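Local coordinates for cerato-platanin-like protein (PDB 3SUK) that is of unknown function, a secreted fungal protein of the cerato-platanin family with a double-psi beta-barrel fold, at residues C61-I67 with Q114-R120. Sequence-based numbering, arbitrary orientation.
Sequences CGNCYTI and QSQQVAR
Thr-66 and Gln-116 exchange both backbone hydrogen bonds (Thr-66 N to Gln-116 O 2.9 Å, Gln-116 N to Thr-66 O 3.0 Å), an antiparallel hydrogen-bonded pair. Val-118 N adds a nearly straight bond to Cys-64 O (175°). The return bond, Cys-64 N to Val-118 O, is replaced by a water that also accepts from Gln-117 NE2.

At this end of the ladder Arg-120 comes side-on, giving both NE (3.1 Å) and NH2 (2.9 Å) to Asn-63 OD1; NE lies in the carbonyl plane on a lone pair, whereas NH2 is tilted 23° from it. The arginine chain, bent about CB-CG (chi2 -71°), sets the rim of one guanidinium face over the Gly-62 carbonyl carbon, 3.5 Å from the plane. The Asn-63 amide is fixed from its other end, ND2 donating in plane to Tyr-65 OH, which also bonds Asp-52. An alanine in place of Arg-120 would probably leave Asn-63 OD1 without either donor and uncover the Gly-62 peptide.

Strands 64-71 and 110-118 are neighbours in the cerato-platanin double-psi beta-barrel; disulfides from Cys-61 and Cys-64 tie residues 61-67 to Cys-24 and, through Cys-123, to the C-terminal tail.

Van der Waals contacts divide between the two sheet faces. With Tyr-65 and Ile-67 lie Gln-117 and Ser-115, whose OG approaches Tyr-65 CD2 obliquely (3.5 Å); Phe-90 meets the tyrosine ring edge-to-face. The extended Gln-117 chain crosses the Asn-63 amide without hydrogen-bonding it, Gln-117 NE2 3.1 Å from Asn-63 CG. On the reverse, Val-118 CG2 touches Cys-64 SG at 3.5 Å and CG1 reaches Thr-66 OG1, itself hydrogen-bonded to Asn-79.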
ATOM      1  N   CYS A  61       0.554  -1.536  11.121  1.00  8.09           N
ATOM      2  CA  CYS A  61       0.817  -0.204  10.552  1.00  8.66           C
ATOM      3  C   CYS A  61       2.288  -0.072  10.185  1.00  8.11           C
ATOM      4  O   CYS A  61       3.149  -0.246  11.020  1.00  8.53           O
ATOM      5  CB  CYS A  61       0.471   0.918  11.584  1.00  7.48           C
ATOM      6  SG  CYS A  61      -1.347   1.214  11.697  1.00  9.99           S
ATOM      7  N   GLY A  62       2.528   0.260   8.931  1.00  8.23           N
ATOM      8  CA  GLY A  62       3.885   0.365   8.423  1.00  7.24           C
ATOM      9  C   GLY A  62       4.455  -0.902   7.802  1.00  8.91           C
ATOM     10  O   GLY A  62       5.531  -0.880   7.277  1.00 10.33           O
ATOM     11  N   ASN A  63       3.679  -1.973   7.750  1.00  7.89           N
ATOM     12  CA  ASN A  63       4.202  -3.173   7.156  1.00  8.07           C
ATOM     13  C   ASN A  63       4.583  -2.966   5.704  1.00  6.56           C
ATOM     14  O   ASN A  63       3.938  -2.289   4.970  1.00  7.13           O
ATOM     15  CB  ASN A  63       3.226  -4.335   7.265  1.00 10.05           C
ATOM     16  CG  ASN A  63       3.253  -5.013   8.643  1.00 10.70           C
ATOM     17  OD1 ASN A  63       3.996  -4.654   9.508  1.00 11.21           O
ATOM     18  ND2 ASN A  63       2.384  -5.931   8.811  1.00 12.30           N
ATOM     19  N   CYS A  64       5.659  -3.626   5.340  1.00  7.64           N
ATOM     20  CA  CYS A  64       6.248  -3.547   4.031  1.00  6.85           C
ATOM     21  C   CYS A  64       6.023  -4.868   3.301  1.00  6.79           C
ATOM     22  O   CYS A  64       6.352  -5.870   3.800  1.00  8.11           O
ATOM     23  CB  CYS A  64       7.758  -3.307   4.215  1.00  9.89           C
ATOM     24  SG  CYS A  64       8.703  -3.117   2.668  1.00  9.43           S
ATOM     25  N   TYR A  65       5.448  -4.791   2.116  1.00  7.38           N
ATOM     26  CA  TYR A  65       5.085  -5.940   1.329  1.00  7.63           C
ATOM     27  C   TYR A  65       5.693  -5.880  -0.059  1.00  9.52           C
ATOM     28  O   TYR A  65       5.647  -4.867  -0.712  1.00 10.36           O
ATOM     29  CB  TYR A  65       3.569  -6.009   1.177  1.00  8.02           C
ATOM     30  CG  TYR A  65       2.826  -6.123   2.468  1.00  7.92           C
ATOM     31  CD1 TYR A  65       2.427  -4.990   3.143  1.00  7.68           C
ATOM     32  CD2 TYR A  65       2.510  -7.361   3.011  1.00  8.57           C
ATOM     33  CE1 TYR A  65       1.722  -5.076   4.300  1.00  7.56           C
ATOM     34  CE2 TYR A  65       1.828  -7.457   4.190  1.00  9.75           C
ATOM     35  CZ  TYR A  65       1.466  -6.315   4.844  1.00  9.74           C
ATOM     36  OH  TYR A  65       0.788  -6.397   6.019  1.00 11.93           O
ATOM     37  N   THR A  66       6.209  -7.002  -0.506  1.00  8.59           N
ATOM     38  CA  THR A  66       6.616  -7.159  -1.885  1.00  9.01           C
ATOM     39  C   THR A  66       5.423  -7.785  -2.562  1.00  9.53           C
ATOM     40  O   THR A  66       5.012  -8.871  -2.229  1.00  9.50           O
ATOM     41  CB  THR A  66       7.841  -8.063  -2.031  1.00  9.30           C
ATOM     42  OG1 THR A  66       8.954  -7.419  -1.424  1.00 11.08           O
ATOM     43  CG2 THR A  66       8.155  -8.283  -3.475  1.00 11.31           C
ATOM     44  N   ILE A  67       4.865  -7.039  -3.503  1.00  6.87           N
ATOM     45  CA  ILE A  67       3.636  -7.401  -4.215  1.00  7.70           C
ATOM     46  C   ILE A  67       4.012  -7.686  -5.657  1.00  7.80           C
ATOM     47  O   ILE A  67       4.655  -6.918  -6.269  1.00  8.77           O
ATOM     48  CB  ILE A  67       2.576  -6.274  -4.143  1.00  6.45           C
ATOM     49  CG1 ILE A  67       2.222  -5.925  -2.675  1.00  9.23           C
ATOM     50  CG2 ILE A  67       1.290  -6.690  -4.855  1.00  9.23           C
ATOM     51  CD1 ILE A  67       1.375  -4.763  -2.524  1.00  8.16           C
ATOM     52  N   GLN A 114       0.164 -11.738  -5.727  1.00  8.92           N
ATOM     53  CA  GLN A 114       0.918 -12.434  -4.727  1.00 10.12           C
ATOM     54  C   GLN A 114       1.583 -11.387  -3.813  1.00 10.99           C
ATOM     55  O   GLN A 114       2.067 -10.390  -4.257  1.00 12.99           O
ATOM     56  CB  GLN A 114       1.960 -13.351  -5.369  1.00 12.65           C
ATOM     57  CG  GLN A 114       1.376 -14.560  -6.041  1.00 16.79           C
ATOM     58  CD  GLN A 114       0.748 -15.524  -5.079  1.00 23.57           C
ATOM     59  OE1 GLN A 114       1.320 -15.869  -4.085  1.00 27.46           O
ATOM     60  NE2 GLN A 114      -0.444 -15.963  -5.392  1.00 24.95           N
ATOM     61  N   SER A 115       1.490 -11.616  -2.526  1.00 10.18           N
ATOM     62  CA  SER A 115       2.021 -10.681  -1.560  1.00  9.67           C
ATOM     63  C   SER A 115       2.866 -11.437  -0.524  1.00 10.78           C
ATOM     64  O   SER A 115       2.476 -12.462  -0.010  1.00 12.09           O
ATOM     65  CB  SER A 115       0.858  -9.949  -0.879  1.00 12.62           C
ATOM     66  OG  SER A 115       1.332  -9.123   0.171  1.00 15.26           O
ATOM     67  N   GLN A 116       4.025 -10.867  -0.248  1.00 11.04           N
ATOM     68  CA  GLN A 116       4.920 -11.376   0.757  1.00  9.82           C
ATOM     69  C   GLN A 116       5.381 -10.214   1.643  1.00 10.18           C
ATOM     70  O   GLN A 116       6.059  -9.366   1.149  1.00 11.03           O
ATOM     71  CB  GLN A 116       6.149 -11.976   0.045  1.00 12.77           C
ATOM     72  CG  GLN A 116       7.139 -12.614   0.953  1.00 16.81           C
ATOM     73  CD  GLN A 116       6.464 -13.518   1.973  1.00 16.10           C
ATOM     74  OE1 GLN A 116       5.937 -14.563   1.630  1.00 21.71           O
ATOM     75  NE2 GLN A 116       6.450 -13.105   3.212  1.00 24.06           N
ATOM     76  N   GLN A 117       5.103 -10.224   2.923  1.00  9.84           N
ATOM     77  CA  GLN A 117       5.734  -9.262   3.799  1.00  9.90           C
ATOM     78  C   GLN A 117       7.241  -9.467   3.829  1.00 10.23           C
ATOM     79  O   GLN A 117       7.703 -10.587   3.811  1.00 10.70           O
ATOM     80  CB  GLN A 117       5.172  -9.388   5.212  1.00 11.50           C
ATOM     81  CG  GLN A 117       5.616  -8.226   6.053  1.00 11.92           C
ATOM     82  CD  GLN A 117       5.153  -8.262   7.460  1.00 13.67           C
ATOM     83  OE1 GLN A 117       4.638  -9.230   7.945  1.00 21.87           O
ATOM     84  NE2 GLN A 117       5.354  -7.206   8.107  1.00  9.55           N
ATOM     85  N   VAL A 118       7.952  -8.358   3.879  1.00  9.02           N
ATOM     86  CA  VAL A 118       9.385  -8.303   4.010  1.00 10.36           C
ATOM     87  C   VAL A 118       9.732  -7.362   5.181  1.00  9.73           C
ATOM     88  O   VAL A 118       8.889  -6.805   5.831  1.00  9.36           O
ATOM     89  CB  VAL A 118      10.079  -7.823   2.707  1.00 11.22           C
ATOM     90  CG1 VAL A 118       9.856  -8.829   1.576  1.00 13.68           C
ATOM     91  CG2 VAL A 118       9.564  -6.452   2.315  1.00 10.17           C
ATOM     92  N   ALA A 119      11.014  -7.249   5.469  1.00  8.99           N
ATOM     93  CA  ALA A 119      11.447  -6.417   6.561  1.00  8.49           C
ATOM     94  C   ALA A 119      11.048  -4.967   6.326  1.00  8.69           C
ATOM     95  O   ALA A 119      11.011  -4.513   5.228  1.00  8.95           O
ATOM     96  CB  ALA A 119      12.964  -6.517   6.770  1.00 10.43           C
ATOM     97  N   ARG A 120      10.790  -4.275   7.426  1.00  8.56           N
ATOM     98  CA  ARG A 120      10.341  -2.901   7.404  1.00  8.83           C
ATOM     99  C   ARG A 120      11.390  -2.058   6.663  1.00  9.66           C
ATOM    100  O   ARG A 120      11.063  -1.164   5.909  1.00  8.60           O
ATOM    101  CB  ARG A 120      10.140  -2.360   8.839  1.00 11.81           C
ATOM    102  CG  ARG A 120       8.955  -2.945   9.664  1.00  9.72           C
ATOM    103  CD  ARG A 120       7.637  -2.441   9.093  1.00 11.75           C
ATOM    104  NE  ARG A 120       6.500  -2.941   9.860  1.00 12.23           N
ATOM    105  CZ  ARG A 120       6.001  -2.339  10.913  1.00 13.27           C
ATOM    106  NH1 ARG A 120       6.554  -1.242  11.372  1.00 18.88           N
ATOM    107  NH2 ARG A 120       4.965  -2.875  11.530  1.00 14.13           N
TER
HETATM  108  O   HOH W   1       7.063  -5.261   7.314  1.00  9.38           O